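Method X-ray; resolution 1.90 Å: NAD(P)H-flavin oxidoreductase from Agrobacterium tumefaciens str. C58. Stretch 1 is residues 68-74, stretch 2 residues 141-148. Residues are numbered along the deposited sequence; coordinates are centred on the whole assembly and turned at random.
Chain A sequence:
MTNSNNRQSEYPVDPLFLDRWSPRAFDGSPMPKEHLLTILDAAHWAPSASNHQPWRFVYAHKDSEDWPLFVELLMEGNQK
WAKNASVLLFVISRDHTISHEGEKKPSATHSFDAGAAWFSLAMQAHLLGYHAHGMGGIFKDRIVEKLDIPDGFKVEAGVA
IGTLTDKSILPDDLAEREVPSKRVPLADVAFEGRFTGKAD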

# COMPACT_ATOMS: atom_id res chain seq x y z
N PRO A 68 24.12 -4.55 -13.27
CA PRO A 68 23.78 -5.68 -14.16
C PRO A 68 23.21 -6.90 -13.43
O PRO A 68 22.36 -7.64 -13.99
CB PRO A 68 25.11 -6.04 -14.84
CG PRO A 68 26.17 -5.30 -14.13
CD PRO A 68 25.55 -4.20 -13.33
N LEU A 69 23.64 -7.10 -12.19
CA LEU A 69 23.07 -8.16 -11.38
C LEU A 69 21.60 -7.87 -11.10
O LEU A 69 20.76 -8.77 -11.21
CB LEU A 69 23.84 -8.31 -10.07
CG LEU A 69 23.19 -9.22 -9.02
CD1 LEU A 69 23.08 -10.68 -9.51
CD2 LEU A 69 24.00 -9.12 -7.76
N PHE A 70 21.28 -6.64 -10.73
CA PHE A 70 19.90 -6.26 -10.48
C PHE A 70 19.04 -6.44 -11.73
O PHE A 70 17.92 -6.91 -11.65
CB PHE A 70 19.81 -4.83 -9.94
CG PHE A 70 20.02 -4.72 -8.46
CD1 PHE A 70 21.22 -5.10 -7.88
CD2 PHE A 70 19.00 -4.24 -7.63
CE1 PHE A 70 21.41 -5.01 -6.48
CE2 PHE A 70 19.20 -4.15 -6.24
CZ PHE A 70 20.38 -4.53 -5.67
N VAL A 71 19.58 -6.08 -12.89
CA VAL A 71 18.86 -6.28 -14.16
C VAL A 71 18.60 -7.77 -14.44
O VAL A 71 17.49 -8.16 -14.82
CB VAL A 71 19.62 -5.68 -15.34
CG1 VAL A 71 18.98 -6.10 -16.65
CG2 VAL A 71 19.69 -4.14 -15.25
N GLU A 72 19.60 -8.62 -14.23
CA GLU A 72 19.47 -10.01 -14.67
C GLU A 72 18.64 -10.85 -13.70
O GLU A 72 18.28 -11.98 -14.03
CB GLU A 72 20.85 -10.63 -14.94
CG GLU A 72 21.61 -11.03 -13.73
CD GLU A 72 23.03 -11.47 -14.06
OE1 GLU A 72 23.22 -12.37 -14.92
OE2 GLU A 72 23.95 -10.92 -13.43
N LEU A 73 18.32 -10.27 -12.53
CA LEU A 73 17.40 -10.83 -11.55
C LEU A 73 15.93 -10.61 -11.93
O LEU A 73 15.03 -11.18 -11.32
CB LEU A 73 17.66 -10.27 -10.16
CG LEU A 73 18.95 -10.75 -9.47
CD1 LEU A 73 19.18 -9.98 -8.17
CD2 LEU A 73 18.89 -12.24 -9.22
N LEU A 74 15.70 -9.80 -12.96
CA LEU A 74 14.37 -9.68 -13.56
C LEU A 74 14.27 -10.68 -14.70
O LEU A 74 15.28 -11.04 -15.32
CB LEU A 74 14.16 -8.28 -14.13
CG LEU A 74 14.66 -7.12 -13.28
CD1 LEU A 74 14.53 -5.81 -14.05
CD2 LEU A 74 13.91 -7.11 -11.98
N ASP A 141 13.89 -16.61 -5.90
CA ASP A 141 14.89 -17.46 -5.26
C ASP A 141 16.30 -16.98 -5.57
O ASP A 141 17.15 -16.97 -4.68
CB ASP A 141 14.70 -18.92 -5.65
CG ASP A 141 13.47 -19.54 -5.02
OD1 ASP A 141 12.92 -18.95 -4.07
OD2 ASP A 141 13.05 -20.62 -5.46
N ARG A 142 16.56 -16.57 -6.81
CA ARG A 142 17.87 -16.01 -7.17
C ARG A 142 18.11 -14.68 -6.45
O ARG A 142 19.24 -14.39 -6.05
CB ARG A 142 18.00 -15.78 -8.68
CG ARG A 142 17.76 -16.99 -9.56
CD ARG A 142 18.08 -16.66 -11.01
NE ARG A 142 17.55 -17.68 -11.92
CZ ARG A 142 17.50 -17.56 -13.24
NH1 ARG A 142 17.98 -16.48 -13.84
NH2 ARG A 142 16.98 -18.53 -13.98
N ILE A 143 17.07 -13.86 -6.32
CA ILE A 143 17.18 -12.62 -5.54
C ILE A 143 17.62 -12.90 -4.10
O ILE A 143 18.53 -12.26 -3.58
CB ILE A 143 15.83 -11.80 -5.58
CG1 ILE A 143 15.62 -11.23 -6.99
CG2 ILE A 143 15.84 -10.68 -4.55
CD1 ILE A 143 14.17 -10.96 -7.32
N VAL A 144 16.96 -13.87 -3.47
CA VAL A 144 17.28 -14.24 -2.10
C VAL A 144 18.73 -14.68 -1.95
O VAL A 144 19.42 -14.28 -1.02
CB VAL A 144 16.31 -15.36 -1.58
CG1 VAL A 144 16.81 -15.97 -0.27
CG2 VAL A 144 14.91 -14.79 -1.42
N GLU A 145 19.19 -15.50 -2.88
CA GLU A 145 20.55 -16.04 -2.84
C GLU A 145 21.58 -14.96 -3.16
O GLU A 145 22.52 -14.77 -2.42
CB GLU A 145 20.67 -17.19 -3.83
CG GLU A 145 22.00 -17.91 -3.79
CD GLU A 145 22.29 -18.50 -2.41
OE1 GLU A 145 21.33 -18.93 -1.72
OE2 GLU A 145 23.48 -18.53 -2.02
N LYS A 146 21.38 -14.25 -4.28
CA LYS A 146 22.38 -13.28 -4.75
C LYS A 146 22.45 -12.00 -3.91
O LYS A 146 23.50 -11.36 -3.87
CB LYS A 146 22.12 -12.90 -6.22
CG LYS A 146 22.34 -14.03 -7.22
CD LYS A 146 23.82 -14.33 -7.49
CE LYS A 146 23.97 -15.16 -8.78
NZ LYS A 146 25.29 -15.84 -8.94
N LEU A 147 21.35 -11.61 -3.27
CA LEU A 147 21.32 -10.37 -2.49
C LEU A 147 21.39 -10.62 -0.98
O LEU A 147 21.21 -9.70 -0.19
CB LEU A 147 20.09 -9.52 -2.84
CG LEU A 147 19.96 -9.13 -4.33
CD1 LEU A 147 18.85 -8.16 -4.53
CD2 LEU A 147 21.27 -8.53 -4.91
N ASP A 148 21.67 -11.87 -0.60
CA ASP A 148 21.92 -12.24 0.80
C ASP A 148 20.72 -11.94 1.68
O ASP A 148 20.87 -11.40 2.78
CB ASP A 148 23.15 -11.52 1.36
CG ASP A 148 24.41 -11.84 0.60
OD1 ASP A 148 24.57 -13.02 0.19
OD2 ASP A 148 25.24 -10.92 0.40
O HOH W 1 19.45 -14.24 -12.85

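This is a small apolar contact between two helical segments, built on leucine side chains, with no direct hydrogen bond across it and one water bridge at its border. The CA atoms of L73 and I143 lie 6.3 Å apart and those of L69 and K146 8.4 Å, so the backbones draw closer toward L73 and I143.

L73 is the centrepiece and gives up the most surface. With chi1 m and chi2 t, its CD2 lies 3.7 Å from R142 CB and 3.8 Å from I143 N, while its CD1 sits 4.0 Å from L147 CG; its CB also packs 3.9 Å from I143 CG1. The two methyls reach different partners, CD2 at R142 and CD1 at L147, the residue just past the helix.

L147, the first residue after the helix to leave helical phi/psi, ties together three residues of stretch 1: its CD2 meets L69 CD2 at 4.0 Å and F70 CE1 at 3.9 Å, approaching the ring obliquely.

The long polar residues contribute their hydrocarbon. L69 CD1 rests 4.1 Å from K146 CB, while the end of the lysine leads away, leaving its charge outside the apolar patch. R142 likewise packs through CB, and its NH1 donates to water 1 (2.9 Å from NH1 to the water oxygen), which in turn donates to E72 O at 2.8 Å. The rule: leucines supply the shared apolar surface, and long polar residues lend their first carbons.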